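Local coordinates for protein Esterase/lipase (Uncultured bacterium, PDB 3K6K) that probably hydrolyses carboxylic ester bonds, as a bacterial esterase/lipase of the hormone-sensitive lipase family with an alpha/beta hydrolase fold, at residues E56-L60 with R72-D76; A81-H87 with T113-Y119; H281-M285 with S296-I300; E242-H246 with E299-W303. All blocks are in the same frame, centred on the assembly; numbering follows the deposited sequence.

How the contacts relate
Contacts 1, 2 and 4 each include a strand of the central sheet; contact 3 joins a loop to the helix lying against it. Contact 1 pairs the hairpin strands 59-65 and 68-74 at one end of the sheet, and contact 2 carries on from it through strand 113-117, Gln73 O lying 2.7 Å from Leu114 N; their centres are 13 Å apart. Contacts 3 and 4, with centres 10 Å apart, share Glu299 and Ile300 of helix 291-305 and meet where Ser296 OG lies 2.8 Å from His246 ND1. Contact 3 also holds His281, the probable catalytic histidine beside Ser157 and Glu251. Contacts 1 and 4, whose centres are 21 Å apart, do not touch.

Contact 1 of 4, residues E56-L60 with R72-D76. With SO4 (sulfate ion), chain E.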
loop_
_atom_site.group_PDB
_atom_site.type_symbol
_atom_site.label_atom_id
_atom_site.label_comp_id
_atom_site.label_asym_id
_atom_site.label_seq_id
_atom_site.Cartn_x
_atom_site.Cartn_y
_atom_site.Cartn_z
ATOM N N GLU A 56 -11.997 20.241 -19.372
ATOM C CA GLU A 56 -12.098 21.088 -20.542
ATOM C C GLU A 56 -11.279 20.424 -21.606
ATOM O O GLU A 56 -10.175 19.968 -21.340
ATOM C CB GLU A 56 -11.553 22.496 -20.261
ATOM C CG GLU A 56 -11.324 23.380 -21.536
ATOM C CD GLU A 56 -11.188 24.881 -21.179
ATOM O OE1 GLU A 56 -11.549 25.732 -22.030
ATOM O OE2 GLU A 56 -10.732 25.217 -20.044
ATOM N N GLY A 57 -11.835 20.339 -22.804
ATOM C CA GLY A 57 -11.050 19.922 -23.958
ATOM C C GLY A 57 -11.061 18.430 -24.179
ATOM O O GLY A 57 -10.360 17.939 -25.074
ATOM N N VAL A 58 -11.805 17.712 -23.356
ATOM C CA VAL A 58 -11.953 16.278 -23.506
ATOM C C VAL A 58 -13.152 15.990 -24.365
ATOM O O VAL A 58 -14.239 16.194 -23.951
ATOM C CB VAL A 58 -12.022 15.470 -22.161
ATOM C CG1 VAL A 58 -12.311 14.092 -22.423
ATOM C CG2 VAL A 58 -10.773 15.525 -21.431
ATOM N N GLU A 59 -12.916 15.481 -25.556
ATOM C CA GLU A 59 -13.967 15.190 -26.541
ATOM C C GLU A 59 -14.582 13.855 -26.256
ATOM O O GLU A 59 -13.873 12.869 -25.944
ATOM C CB GLU A 59 -13.448 15.305 -27.987
ATOM C CG GLU A 59 -12.982 16.751 -28.208
ATOM C CD GLU A 59 -12.420 17.093 -29.596
ATOM O OE1 GLU A 59 -12.468 18.302 -29.907
ATOM O OE2 GLU A 59 -11.950 16.215 -30.370
ATOM N N LEU A 60 -15.908 13.824 -26.342
ATOM C CA LEU A 60 -16.639 12.627 -26.009
ATOM C C LEU A 60 -17.177 11.912 -27.230
ATOM O O LEU A 60 -18.240 12.270 -27.766
ATOM C CB LEU A 60 -17.788 12.936 -25.029
ATOM C CG LEU A 60 -17.465 13.519 -23.669
ATOM C CD1 LEU A 60 -18.725 13.904 -22.836
ATOM C CD2 LEU A 60 -16.502 12.567 -22.903
ATOM N N ARG A 72 -15.631 6.986 -25.656
ATOM C CA ARG A 72 -14.220 7.208 -25.831
ATOM C C ARG A 72 -13.953 8.666 -25.531
ATOM O O ARG A 72 -14.776 9.535 -25.882
ATOM C CB ARG A 72 -13.835 6.858 -27.266
ATOM C CG ARG A 72 -12.359 6.928 -27.557
ATOM C CD ARG A 72 -11.982 6.478 -28.971
ATOM N NE ARG A 72 -12.058 7.562 -29.944
ATOM C CZ ARG A 72 -12.766 7.484 -31.066
ATOM N NH1 ARG A 72 -13.440 6.358 -31.357
ATOM N NH2 ARG A 72 -12.784 8.525 -31.902
ATOM N N GLN A 73 -12.817 8.944 -24.886
ATOM C CA GLN A 73 -12.557 10.244 -24.279
ATOM C C GLN A 73 -11.086 10.568 -24.432
ATOM O O GLN A 73 -10.200 9.723 -24.121
ATOM C CB GLN A 73 -12.946 10.230 -22.766
ATOM C CG GLN A 73 -14.279 9.557 -22.456
ATOM C CD GLN A 73 -14.694 9.480 -20.978
ATOM O OE1 GLN A 73 -15.500 8.603 -20.610
ATOM N NE2 GLN A 73 -14.220 10.398 -20.152
ATOM N N ALA A 74 -10.819 11.777 -24.894
ATOM C CA ALA A 74 -9.463 12.225 -25.160
ATOM C C ALA A 74 -9.394 13.707 -25.570
ATOM O O ALA A 74 -10.369 14.285 -26.118
ATOM C CB ALA A 74 -8.862 11.389 -26.244
ATOM N N THR A 75 -8.252 14.299 -25.351
ATOM C CA THR A 75 -7.902 15.520 -25.986
ATOM C C THR A 75 -7.312 15.284 -27.379
ATOM O O THR A 75 -6.798 14.251 -27.698
ATOM C CB THR A 75 -6.885 16.357 -25.188
ATOM O OG1 THR A 75 -5.673 15.631 -25.008
ATOM C CG2 THR A 75 -7.423 16.764 -23.917
ATOM N N ASP A 76 -7.434 16.314 -28.181
ATOM C CA ASP A 76 -6.684 16.587 -29.374
ATOM C C ASP A 76 -5.190 16.310 -29.175
ATOM O O ASP A 76 -4.512 15.829 -30.050
ATOM C CB ASP A 76 -6.918 18.058 -29.683
ATOM C CG ASP A 76 -6.478 18.455 -31.038
ATOM O OD1 ASP A 76 -5.925 19.546 -31.128
ATOM O OD2 ASP A 76 -6.674 17.716 -32.006
HETATM S S SO4 E . -10.139 21.198 -16.034
HETATM O O1 SO4 E . -10.199 20.708 -14.664
HETATM O O2 SO4 E . -9.187 20.353 -16.782
HETATM O O3 SO4 E . -11.530 21.148 -16.504
HETATM O O4 SO4 E . -9.704 22.581 -16.151
HETATM O O HOH W 1 -8.942 18.911 -27.237
#
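Glu59, Ala74 and Gln73, each covered over about 42 Å², carry this antiparallel pairing between 56-60 and 72-76. Ala74 and Glu59 form its hydrogen-bonded pair, CA atoms 5.6 Å apart: Glu59 N donates to Ala74 O at 2.9 Å, while the return bond from Ala74 N to Glu59 O is stretched to 3.4 Å and weak. Glu59 O also receives a CA-H...O contact from Gln73 CA at 3.4 Å. One step on, Leu60 and Gln73 make a non-hydrogen-bonded pair, and their side chains leave the sheet on the same face, Leu60 CD2 lying 3.8 Å from Gln73 CG. The neighbouring Val58, covered to the same extent, brings CG1 within 3.9 Å of Gln73 CB. The amide end of Gln73 turns to Thr103 of helix 96-110, which covers this face, whereas Glu59 and Ala74 point to the other. Beyond the ladder the two segments are linked by water 1, which donates to Gly57 O (2.8 Å) and accepts from Asp76 N (3.1 Å). Gly57 has phi/psi of 90/3°, where a CB would jam against the preceding carbonyl. A sulfate, probably from the crystallisation liquor, accepts from Glu56 N through O3 at 3.0 Å. This is the open end of the beta hairpin 59-65/68-74: beyond the Glu59-Ala74 pair a water bridge takes the place of direct main-chain bonds, and the aliphatic contacts of Gln73 gather on the helix-covered face.

Contact 2 of 4, residues A81-H87 with T113-Y119; sequences AHILYFH and TLWSLDY
Two parallel extended strands, 82-86 and 113-117, have axes 4.6 Å apart at closest approach and directions 16° apart, Ile83 beside Leu114 and Tyr85 beside Ser116. Thr113 N donates to Ala81 O (3.1 Å), and Thr113 O accepts from Ile83 N (2.9 Å). Leu114 CD1 packs on Ile83 CG2 at 4.0 Å. Trp115 N bonds to Ile83 O and Trp115 O to Tyr85 N, both 2.9 Å; its m rotamer brings NE1 to His82 ND1, a 3.0 Å hydrogen bond. Ser116 OG donates to water 3, which also bonds Leu117 O. Leu117 N reaches Tyr85 O at 2.9 Å. Beyond the strand, Tyr119 (chi1 p) stacks offset on the His87 ring, centroids 4.4 Å apart, and its OH donates to His87 O at 2.7 Å. This is a beta-alpha-beta crossover through helix 96-110, which packs on the Ile83 and Tyr85 face; helix 129-145 covers the Leu84 and Phe86 face, and strands 68-74 and 151-156 flank the pair.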
loop_
_atom_site.group_PDB
_atom_site.type_symbol
_atom_site.label_atom_id
_atom_site.label_comp_id
_atom_site.label_asym_id
_atom_site.label_seq_id
_atom_site.Cartn_x
_atom_site.Cartn_y
_atom_site.Cartn_z
ATOM N N ALA A 81 -1.232 6.022 -25.640
ATOM C CA ALA A 81 -1.738 5.204 -24.526
ATOM C C ALA A 81 -3.278 5.055 -24.533
ATOM O O ALA A 81 -4.007 5.971 -24.915
ATOM C CB ALA A 81 -1.261 5.799 -23.213
ATOM N N HIS A 82 -3.772 3.904 -24.128
ATOM C CA HIS A 82 -5.191 3.704 -23.959
ATOM C C HIS A 82 -5.450 3.266 -22.542
ATOM O O HIS A 82 -4.652 2.439 -22.011
ATOM C CB HIS A 82 -5.666 2.619 -24.912
ATOM C CG HIS A 82 -5.471 2.981 -26.354
ATOM N ND1 HIS A 82 -6.466 3.563 -27.113
ATOM C CD2 HIS A 82 -4.368 2.929 -27.142
ATOM C CE1 HIS A 82 -5.994 3.816 -28.320
ATOM N NE2 HIS A 82 -4.729 3.438 -28.365
ATOM N N ILE A 83 -6.537 3.809 -21.940
ATOM C CA ILE A 83 -7.045 3.397 -20.656
ATOM C C ILE A 83 -8.412 2.735 -20.891
ATOM O O ILE A 83 -9.328 3.336 -21.458
ATOM C CB ILE A 83 -7.215 4.598 -19.595
ATOM C CG1 ILE A 83 -5.921 5.420 -19.439
ATOM C CG2 ILE A 83 -7.683 4.045 -18.241
ATOM C CD1 ILE A 83 -6.037 6.684 -18.580
ATOM N N LEU A 84 -8.564 1.506 -20.446
ATOM C CA LEU A 84 -9.822 0.885 -20.589
ATOM C C LEU A 84 -10.463 0.966 -19.200
ATOM O O LEU A 84 -9.959 0.330 -18.289
ATOM C CB LEU A 84 -9.619 -0.575 -20.993
ATOM C CG LEU A 84 -10.885 -1.437 -21.076
ATOM C CD1 LEU A 84 -11.953 -0.669 -21.929
ATOM C CD2 LEU A 84 -10.599 -2.837 -21.661
ATOM N N TYR A 85 -11.554 1.741 -19.069
ATOM C CA TYR A 85 -12.167 2.065 -17.768
ATOM C C TYR A 85 -13.500 1.323 -17.451
ATOM O O TYR A 85 -14.423 1.323 -18.268
ATOM C CB TYR A 85 -12.343 3.595 -17.581
ATOM C CG TYR A 85 -12.616 3.959 -16.136
ATOM C CD1 TYR A 85 -13.911 3.896 -15.612
ATOM C CD2 TYR A 85 -11.559 4.343 -15.275
ATOM C CE1 TYR A 85 -14.139 4.177 -14.249
ATOM C CE2 TYR A 85 -11.768 4.629 -13.945
ATOM C CZ TYR A 85 -13.063 4.548 -13.425
ATOM O OH TYR A 85 -13.283 4.815 -12.088
ATOM N N PHE A 86 -13.620 0.772 -16.245
ATOM C CA PHE A 86 -14.886 0.211 -15.819
ATOM C C PHE A 86 -15.473 0.987 -14.621
ATOM O O PHE A 86 -14.836 1.102 -13.602
ATOM C CB PHE A 86 -14.756 -1.286 -15.457
ATOM C CG PHE A 86 -13.958 -2.084 -16.418
ATOM C CD1 PHE A 86 -14.304 -2.138 -17.766
ATOM C CD2 PHE A 86 -12.853 -2.817 -15.984
ATOM C CE1 PHE A 86 -13.560 -2.900 -18.658
ATOM C CE2 PHE A 86 -12.086 -3.593 -16.878
ATOM C CZ PHE A 86 -12.434 -3.634 -18.208
ATOM N N HIS A 87 -16.697 1.494 -14.735
ATOM C CA HIS A 87 -17.297 2.335 -13.704
ATOM C C HIS A 87 -17.803 1.485 -12.531
ATOM O O HIS A 87 -17.950 0.298 -12.645
ATOM C CB HIS A 87 -18.465 3.152 -14.312
ATOM C CG HIS A 87 -19.653 2.313 -14.646
ATOM N ND1 HIS A 87 -19.879 1.798 -15.908
ATOM C CD2 HIS A 87 -20.623 1.808 -13.855
ATOM C CE1 HIS A 87 -20.994 1.085 -15.888
ATOM N NE2 HIS A 87 -21.452 1.068 -14.653
ATOM N N THR A 113 -6.137 8.112 -24.405
ATOM C CA THR A 113 -7.453 7.904 -24.877
ATOM C C THR A 113 -8.085 6.933 -23.905
ATOM O O THR A 113 -7.626 5.814 -23.733
ATOM C CB THR A 113 -7.446 7.358 -26.315
ATOM O OG1 THR A 113 -6.724 8.273 -27.156
ATOM C CG2 THR A 113 -8.854 7.165 -26.839
ATOM N N LEU A 114 -9.174 7.348 -23.289
ATOM C CA LEU A 114 -9.809 6.506 -22.315
ATOM C C LEU A 114 -11.117 6.016 -22.928
ATOM O O LEU A 114 -11.804 6.763 -23.602
ATOM C CB LEU A 114 -10.008 7.304 -21.027
ATOM C CG LEU A 114 -10.735 6.626 -19.877
ATOM C CD1 LEU A 114 -10.227 7.181 -18.514
ATOM C CD2 LEU A 114 -12.239 6.868 -20.030
ATOM N N TRP A 115 -11.468 4.767 -22.689
ATOM C CA TRP A 115 -12.630 4.141 -23.282
ATOM C C TRP A 115 -13.397 3.699 -22.064
ATOM O O TRP A 115 -12.989 2.737 -21.433
ATOM C CB TRP A 115 -12.227 2.857 -24.018
ATOM C CG TRP A 115 -11.270 3.081 -25.155
ATOM C CD1 TRP A 115 -9.949 3.378 -25.062
ATOM C CD2 TRP A 115 -11.576 3.036 -26.565
ATOM N NE1 TRP A 115 -9.401 3.517 -26.308
ATOM C CE2 TRP A 115 -10.377 3.312 -27.255
ATOM C CE3 TRP A 115 -12.761 2.795 -27.309
ATOM C CZ2 TRP A 115 -10.308 3.375 -28.677
ATOM C CZ3 TRP A 115 -12.703 2.827 -28.714
ATOM C CH2 TRP A 115 -11.469 3.116 -29.389
ATOM N N SER A 116 -14.479 4.402 -21.737
ATOM C CA SER A 116 -15.264 4.066 -20.569
ATOM C C SER A 116 -16.376 3.110 -20.946
ATOM O O SER A 116 -17.338 3.455 -21.680
ATOM C CB SER A 116 -15.758 5.338 -19.841
ATOM O OG SER A 116 -16.518 4.994 -18.682
ATOM N N LEU A 117 -16.243 1.885 -20.471
ATOM C CA LEU A 117 -17.084 0.834 -20.985
ATOM C C LEU A 117 -18.461 0.899 -20.407
ATOM O O LEU A 117 -18.577 1.075 -19.229
ATOM C CB LEU A 117 -16.474 -0.517 -20.673
ATOM C CG LEU A 117 -17.159 -1.644 -21.408
ATOM C CD1 LEU A 117 -16.558 -1.684 -22.826
ATOM C CD2 LEU A 117 -17.020 -2.986 -20.672
ATOM N N ASP A 118 -19.509 0.758 -21.234
ATOM C CA ASP A 118 -20.884 0.510 -20.720
ATOM C C ASP A 118 -21.153 -0.988 -20.576
ATOM O O ASP A 118 -22.075 -1.533 -21.198
ATOM C CB ASP A 118 -21.962 1.186 -21.615
ATOM C CG ASP A 118 -23.230 1.612 -20.850
ATOM O OD1 ASP A 118 -23.671 0.993 -19.855
ATOM O OD2 ASP A 118 -23.794 2.621 -21.264
ATOM N N TYR A 119 -20.336 -1.680 -19.780
ATOM C CA TYR A 119 -20.575 -3.111 -19.531
ATOM C C TYR A 119 -21.972 -3.300 -19.007
ATOM O O TYR A 119 -22.546 -2.384 -18.497
ATOM C CB TYR A 119 -19.560 -3.717 -18.541
ATOM C CG TYR A 119 -19.635 -3.161 -17.153
ATOM C CD1 TYR A 119 -20.508 -3.708 -16.215
ATOM C CD2 TYR A 119 -18.818 -2.115 -16.759
ATOM C CE1 TYR A 119 -20.579 -3.180 -14.935
ATOM C CE2 TYR A 119 -18.881 -1.562 -15.450
ATOM C CZ TYR A 119 -19.768 -2.096 -14.581
ATOM O OH TYR A 119 -19.825 -1.596 -13.318
HETATM O O HOH W 2 -4.272 7.437 -27.369
HETATM O O HOH W 3 -17.375 2.477 -17.409
#

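Contact 3 of 4, residues H281-M285 with S296-I300; sequences HVFQM and SIKEI
Segment 281-285 ends in a 3-10 turn (283-285, Met285 N to Val282 O 3.1 Å), and 296-300 is alpha-helical, with Ile300 N bonded to Ser296 O at 2.8 Å. The two approach most closely at Gln284, with 6.6 Å between Gln284 CA and Ile297 CA. The interface is small, 183 Å². In van der Waals contact, Ile297 (chi1 m, chi2 t) sends CD1 to 3.7 Å from Gln284 CB and also to 3.3 Å from the carbonyl Gln284 O, while Ile300 CD1 lies 4.4 Å from Gln284 CG. Phe283, with chi1 p, brings CZ within 3.5 Å of Ser296 CB. The polar link is one weak hydrogen bond, Gln284 NE2 to Ser296 OG at 3.3 Å, reached by a Gln284 side chain in the m, p rotamer; the stronger partner of that hydroxyl is ND1 of His246. Val282, at phi/psi 39/55°, gives the left-handed kink ahead of the turn. His281, itself clear of the helix, bonds Glu251 through ND1 and touches Ser157, as in the catalytic triad of alpha/beta hydrolases. Two and three residues after this probable catalytic histidine, Phe283 and Gln284 pack on helix 291-305 through carbon contacts, with one weak amide-hydroxyl bond in the buried seam.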
loop_
_atom_site.group_PDB
_atom_site.type_symbol
_atom_site.label_atom_id
_atom_site.label_comp_id
_atom_site.label_asym_id
_atom_site.label_seq_id
_atom_site.Cartn_x
_atom_site.Cartn_y
_atom_site.Cartn_z
ATOM N N HIS A 281 -15.562 6.738 0.016
ATOM C CA HIS A 281 -15.548 5.829 -1.098
ATOM C C HIS A 281 -15.371 6.575 -2.405
ATOM O O HIS A 281 -16.069 7.557 -2.638
ATOM C CB HIS A 281 -16.889 5.135 -1.110
ATOM C CG HIS A 281 -16.898 3.855 -1.871
ATOM N ND1 HIS A 281 -15.895 2.918 -1.759
ATOM C CD2 HIS A 281 -17.797 3.350 -2.755
ATOM C CE1 HIS A 281 -16.179 1.891 -2.537
ATOM N NE2 HIS A 281 -17.324 2.124 -3.149
ATOM N N VAL A 282 -14.487 6.081 -3.265
ATOM C CA VAL A 282 -14.170 6.676 -4.564
ATOM C C VAL A 282 -14.113 8.229 -4.515
ATOM O O VAL A 282 -14.743 8.932 -5.291
ATOM C CB VAL A 282 -15.081 6.168 -5.741
ATOM C CG1 VAL A 282 -14.429 6.570 -7.060
ATOM C CG2 VAL A 282 -15.295 4.589 -5.739
ATOM N N PHE A 283 -13.290 8.753 -3.631
ATOM C CA PHE A 283 -13.249 10.185 -3.398
ATOM C C PHE A 283 -12.814 10.992 -4.591
ATOM O O PHE A 283 -13.061 12.221 -4.600
ATOM C CB PHE A 283 -12.350 10.507 -2.197
ATOM C CG PHE A 283 -10.859 10.239 -2.425
ATOM C CD1 PHE A 283 -10.017 11.268 -2.827
ATOM C CD2 PHE A 283 -10.314 8.996 -2.170
ATOM C CE1 PHE A 283 -8.668 11.032 -3.018
ATOM C CE2 PHE A 283 -8.978 8.754 -2.318
ATOM C CZ PHE A 283 -8.149 9.759 -2.778
ATOM N N GLN A 284 -12.183 10.327 -5.576
ATOM C CA GLN A 284 -11.683 10.984 -6.754
ATOM C C GLN A 284 -12.849 11.603 -7.565
ATOM O O GLN A 284 -12.593 12.333 -8.525
ATOM C CB GLN A 284 -10.791 10.034 -7.650
ATOM C CG GLN A 284 -9.555 9.350 -6.973
ATOM C CD GLN A 284 -9.951 8.178 -5.999
ATOM O OE1 GLN A 284 -11.157 7.911 -5.762
ATOM N NE2 GLN A 284 -8.947 7.499 -5.454
ATOM N N MET A 285 -14.097 11.249 -7.226
ATOM C CA MET A 285 -15.264 11.915 -7.793
ATOM C C MET A 285 -15.458 13.387 -7.345
ATOM O O MET A 285 -16.191 14.171 -8.015
ATOM C CB MET A 285 -16.575 11.136 -7.525
ATOM C CG MET A 285 -16.495 9.672 -7.828
ATOM S SD MET A 285 -16.853 9.061 -9.488
ATOM C CE MET A 285 -18.641 9.000 -9.499
ATOM N N SER A 296 -4.974 12.721 -5.814
ATOM C CA SER A 296 -4.956 11.300 -6.122
ATOM C C SER A 296 -4.953 11.055 -7.675
ATOM O O SER A 296 -4.223 10.220 -8.208
ATOM C CB SER A 296 -6.153 10.631 -5.493
ATOM O OG SER A 296 -6.331 9.405 -6.142
ATOM N N ILE A 297 -5.812 11.781 -8.367
ATOM C CA ILE A 297 -5.836 11.798 -9.798
ATOM C C ILE A 297 -4.455 12.140 -10.384
ATOM O O ILE A 297 -3.981 11.498 -11.329
ATOM C CB ILE A 297 -7.038 12.670 -10.261
ATOM C CG1 ILE A 297 -8.364 11.826 -10.030
ATOM C CG2 ILE A 297 -6.964 12.983 -11.702
ATOM C CD1 ILE A 297 -9.643 12.666 -10.006
ATOM N N LYS A 298 -3.784 13.112 -9.793
ATOM C CA LYS A 298 -2.516 13.556 -10.292
ATOM C C LYS A 298 -1.536 12.396 -10.190
ATOM O O LYS A 298 -0.873 12.072 -11.181
ATOM C CB LYS A 298 -2.022 14.764 -9.490
ATOM C CG LYS A 298 -0.976 15.658 -10.227
ATOM C CD LYS A 298 -1.640 16.787 -11.139
ATOM C CE LYS A 298 -1.936 18.129 -10.419
ATOM N NZ LYS A 298 -3.215 18.161 -9.614
ATOM N N GLU A 299 -1.485 11.755 -9.017
ATOM C CA GLU A 299 -0.584 10.642 -8.795
ATOM C C GLU A 299 -0.873 9.414 -9.668
ATOM O O GLU A 299 0.083 8.784 -10.173
ATOM C CB GLU A 299 -0.557 10.238 -7.324
ATOM C CG GLU A 299 -0.003 11.302 -6.462
ATOM C CD GLU A 299 0.026 10.953 -4.990
ATOM O OE1 GLU A 299 0.473 11.845 -4.237
ATOM O OE2 GLU A 299 -0.373 9.823 -4.588
ATOM N N ILE A 300 -2.170 9.091 -9.829
ATOM C CA ILE A 300 -2.609 7.971 -10.636
ATOM C C ILE A 300 -2.129 8.157 -12.047
ATOM O O ILE A 300 -1.678 7.194 -12.688
ATOM C CB ILE A 300 -4.138 7.827 -10.688
ATOM C CG1 ILE A 300 -4.719 7.224 -9.387
ATOM C CG2 ILE A 300 -4.551 6.922 -11.862
ATOM C CD1 ILE A 300 -6.142 7.645 -9.165
#

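Contact 4 of 4, residues E242-H246 with E299-W303; sequences EMLIH and EICHW
Strand 243-246 and helix 299-303 run antiparallel, with directions 178° apart and axes 10.3 Å apart at closest approach; Leu244 CA and Ile300 CA are the nearest CA atoms, at 7.8 Å. Segment 299-303 is alpha-helical, Trp303 N bonding Glu299 O at 2.8 Å. Glu242, just before the strand, lays its O 3.4 Å from Trp303 CH2, at the edge of the indole, and its CG 4.1 Å from CZ2. Its carboxylate goes to Arg307 in a salt bridge. Met243 points away from the helix, towards helix 254-266 on the other side of the sheet, though its carbonyl C comes within 4.0 Å of Trp303 CZ2. Leu244 (t, p) meets both Trp303, which has the largest covered area, and Ile300: CB sits over the face of the Trp303 six-membered ring, 3.7 Å from its centroid and 15° off the normal, a CH-pi contact, and CD2 lies 4.0 Å from Ile300 CG1. Alternate strand residues thus face helix 291-305, the C-terminal helix packed on the central sheet of this alpha/beta hydrolase. Trp303 takes chi1 t, chi2 86°, and its NE1 bonds Glu272 on the neighbouring strand. Along from Leu244, His246 (chi1 m, chi2 -165°) places CE1 3.8 Å from Ile300 CG1. Its ND1 bonds Ser296, and NE2 lies 2.8 Å from water 4, which donates to Glu299 OE2 at 3.0 Å; the same carboxylate makes a salt bridge with Lys274.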
loop_
_atom_site.group_PDB
_atom_site.type_symbol
_atom_site.label_atom_id
_atom_site.label_comp_id
_atom_site.label_asym_id
_atom_site.label_seq_id
_atom_site.Cartn_x
_atom_site.Cartn_y
_atom_site.Cartn_z
ATOM N N GLU A 242 1.263 -5.096 -12.828
ATOM C CA GLU A 242 1.364 -4.234 -11.638
ATOM C C GLU A 242 0.101 -3.463 -11.257
ATOM O O GLU A 242 -0.603 -2.936 -12.109
ATOM C CB GLU A 242 2.576 -3.358 -11.649
ATOM C CG GLU A 242 2.879 -2.725 -12.947
ATOM C CD GLU A 242 4.348 -2.260 -13.025
ATOM O OE1 GLU A 242 4.892 -1.773 -12.011
ATOM O OE2 GLU A 242 4.938 -2.337 -14.115
ATOM N N MET A 243 -0.151 -3.394 -9.954
ATOM C CA MET A 243 -1.367 -2.835 -9.432
ATOM C C MET A 243 -1.069 -1.559 -8.642
ATOM O O MET A 243 -0.100 -1.513 -7.867
ATOM C CB MET A 243 -2.007 -3.855 -8.517
ATOM C CG MET A 243 -2.623 -5.071 -9.205
ATOM S SD MET A 243 -3.326 -6.096 -7.881
ATOM C CE MET A 243 -4.175 -7.454 -8.702
ATOM N N LEU A 244 -1.878 -0.517 -8.888
ATOM C CA LEU A 244 -1.925 0.668 -8.047
ATOM C C LEU A 244 -3.356 0.670 -7.525
ATOM O O LEU A 244 -4.300 0.609 -8.310
ATOM C CB LEU A 244 -1.608 1.923 -8.849
ATOM C CG LEU A 244 -1.638 3.262 -8.052
ATOM C CD1 LEU A 244 -0.384 3.469 -7.078
ATOM C CD2 LEU A 244 -1.841 4.450 -8.998
ATOM N N ILE A 245 -3.510 0.612 -6.199
ATOM C CA ILE A 245 -4.791 0.741 -5.496
ATOM C C ILE A 245 -4.829 2.089 -4.710
ATOM O O ILE A 245 -3.892 2.454 -3.973
ATOM C CB ILE A 245 -5.051 -0.484 -4.530
ATOM C CG1 ILE A 245 -4.895 -1.815 -5.256
ATOM C CG2 ILE A 245 -6.470 -0.430 -3.941
ATOM C CD1 ILE A 245 -4.753 -2.910 -4.374
ATOM N N HIS A 246 -5.865 2.884 -4.911
ATOM C CA HIS A 246 -6.116 3.992 -3.986
ATOM C C HIS A 246 -7.372 3.741 -3.185
ATOM O O HIS A 246 -8.272 3.041 -3.674
ATOM C CB HIS A 246 -6.225 5.293 -4.727
ATOM C CG HIS A 246 -4.904 5.836 -5.113
ATOM N ND1 HIS A 246 -4.721 7.135 -5.529
ATOM C CD2 HIS A 246 -3.676 5.272 -5.065
ATOM C CE1 HIS A 246 -3.441 7.326 -5.784
ATOM N NE2 HIS A 246 -2.779 6.221 -5.475
ATOM N N GLU A 299 -1.485 11.755 -9.017
ATOM C CA GLU A 299 -0.584 10.642 -8.795
ATOM C C GLU A 299 -0.873 9.414 -9.668
ATOM O O GLU A 299 0.083 8.784 -10.173
ATOM C CB GLU A 299 -0.557 10.238 -7.324
ATOM C CG GLU A 299 -0.003 11.302 -6.462
ATOM C CD GLU A 299 0.026 10.953 -4.990
ATOM O OE1 GLU A 299 0.473 11.845 -4.237
ATOM O OE2 GLU A 299 -0.373 9.823 -4.588
ATOM N N ILE A 300 -2.170 9.091 -9.829
ATOM C CA ILE A 300 -2.609 7.971 -10.636
ATOM C C ILE A 300 -2.129 8.157 -12.047
ATOM O O ILE A 300 -1.678 7.194 -12.688
ATOM C CB ILE A 300 -4.138 7.827 -10.688
ATOM C CG1 ILE A 300 -4.719 7.224 -9.387
ATOM C CG2 ILE A 300 -4.551 6.922 -11.862
ATOM C CD1 ILE A 300 -6.142 7.645 -9.165
ATOM N N CYS A 301 -2.232 9.400 -12.526
ATOM C CA CYS A 301 -1.841 9.706 -13.897
ATOM C C CYS A 301 -0.331 9.610 -14.032
ATOM O O CYS A 301 0.157 9.049 -15.001
ATOM C CB CYS A 301 -2.413 11.053 -14.393
ATOM S SG CYS A 301 -4.227 10.926 -14.729
ATOM N N HIS A 302 0.398 10.127 -13.062
ATOM C CA HIS A 302 1.829 9.974 -13.086
ATOM C C HIS A 302 2.169 8.461 -13.186
ATOM O O HIS A 302 3.021 8.032 -13.998
ATOM C CB HIS A 302 2.444 10.609 -11.834
ATOM C CG HIS A 302 3.919 10.858 -11.943
ATOM N ND1 HIS A 302 4.442 11.998 -12.530
ATOM C CD2 HIS A 302 4.988 10.124 -11.533
ATOM C CE1 HIS A 302 5.766 11.957 -12.476
ATOM N NE2 HIS A 302 6.124 10.827 -11.886
ATOM N N TRP A 303 1.499 7.655 -12.369
ATOM C CA TRP A 303 1.724 6.242 -12.379
ATOM C C TRP A 303 1.441 5.724 -13.762
ATOM O O TRP A 303 2.249 4.983 -14.341
ATOM C CB TRP A 303 0.810 5.563 -11.411
ATOM C CG TRP A 303 1.197 4.157 -11.097
ATOM C CD1 TRP A 303 2.105 3.720 -10.112
ATOM C CD2 TRP A 303 0.650 2.975 -11.674
ATOM N NE1 TRP A 303 2.157 2.340 -10.114
ATOM C CE2 TRP A 303 1.272 1.865 -11.051
ATOM C CE3 TRP A 303 -0.301 2.741 -12.645
ATOM C CZ2 TRP A 303 0.930 0.535 -11.379
ATOM C CZ3 TRP A 303 -0.604 1.448 -12.982
ATOM C CH2 TRP A 303 0.001 0.351 -12.344
HETATM O O HOH W 4 -0.043 6.938 -5.265
#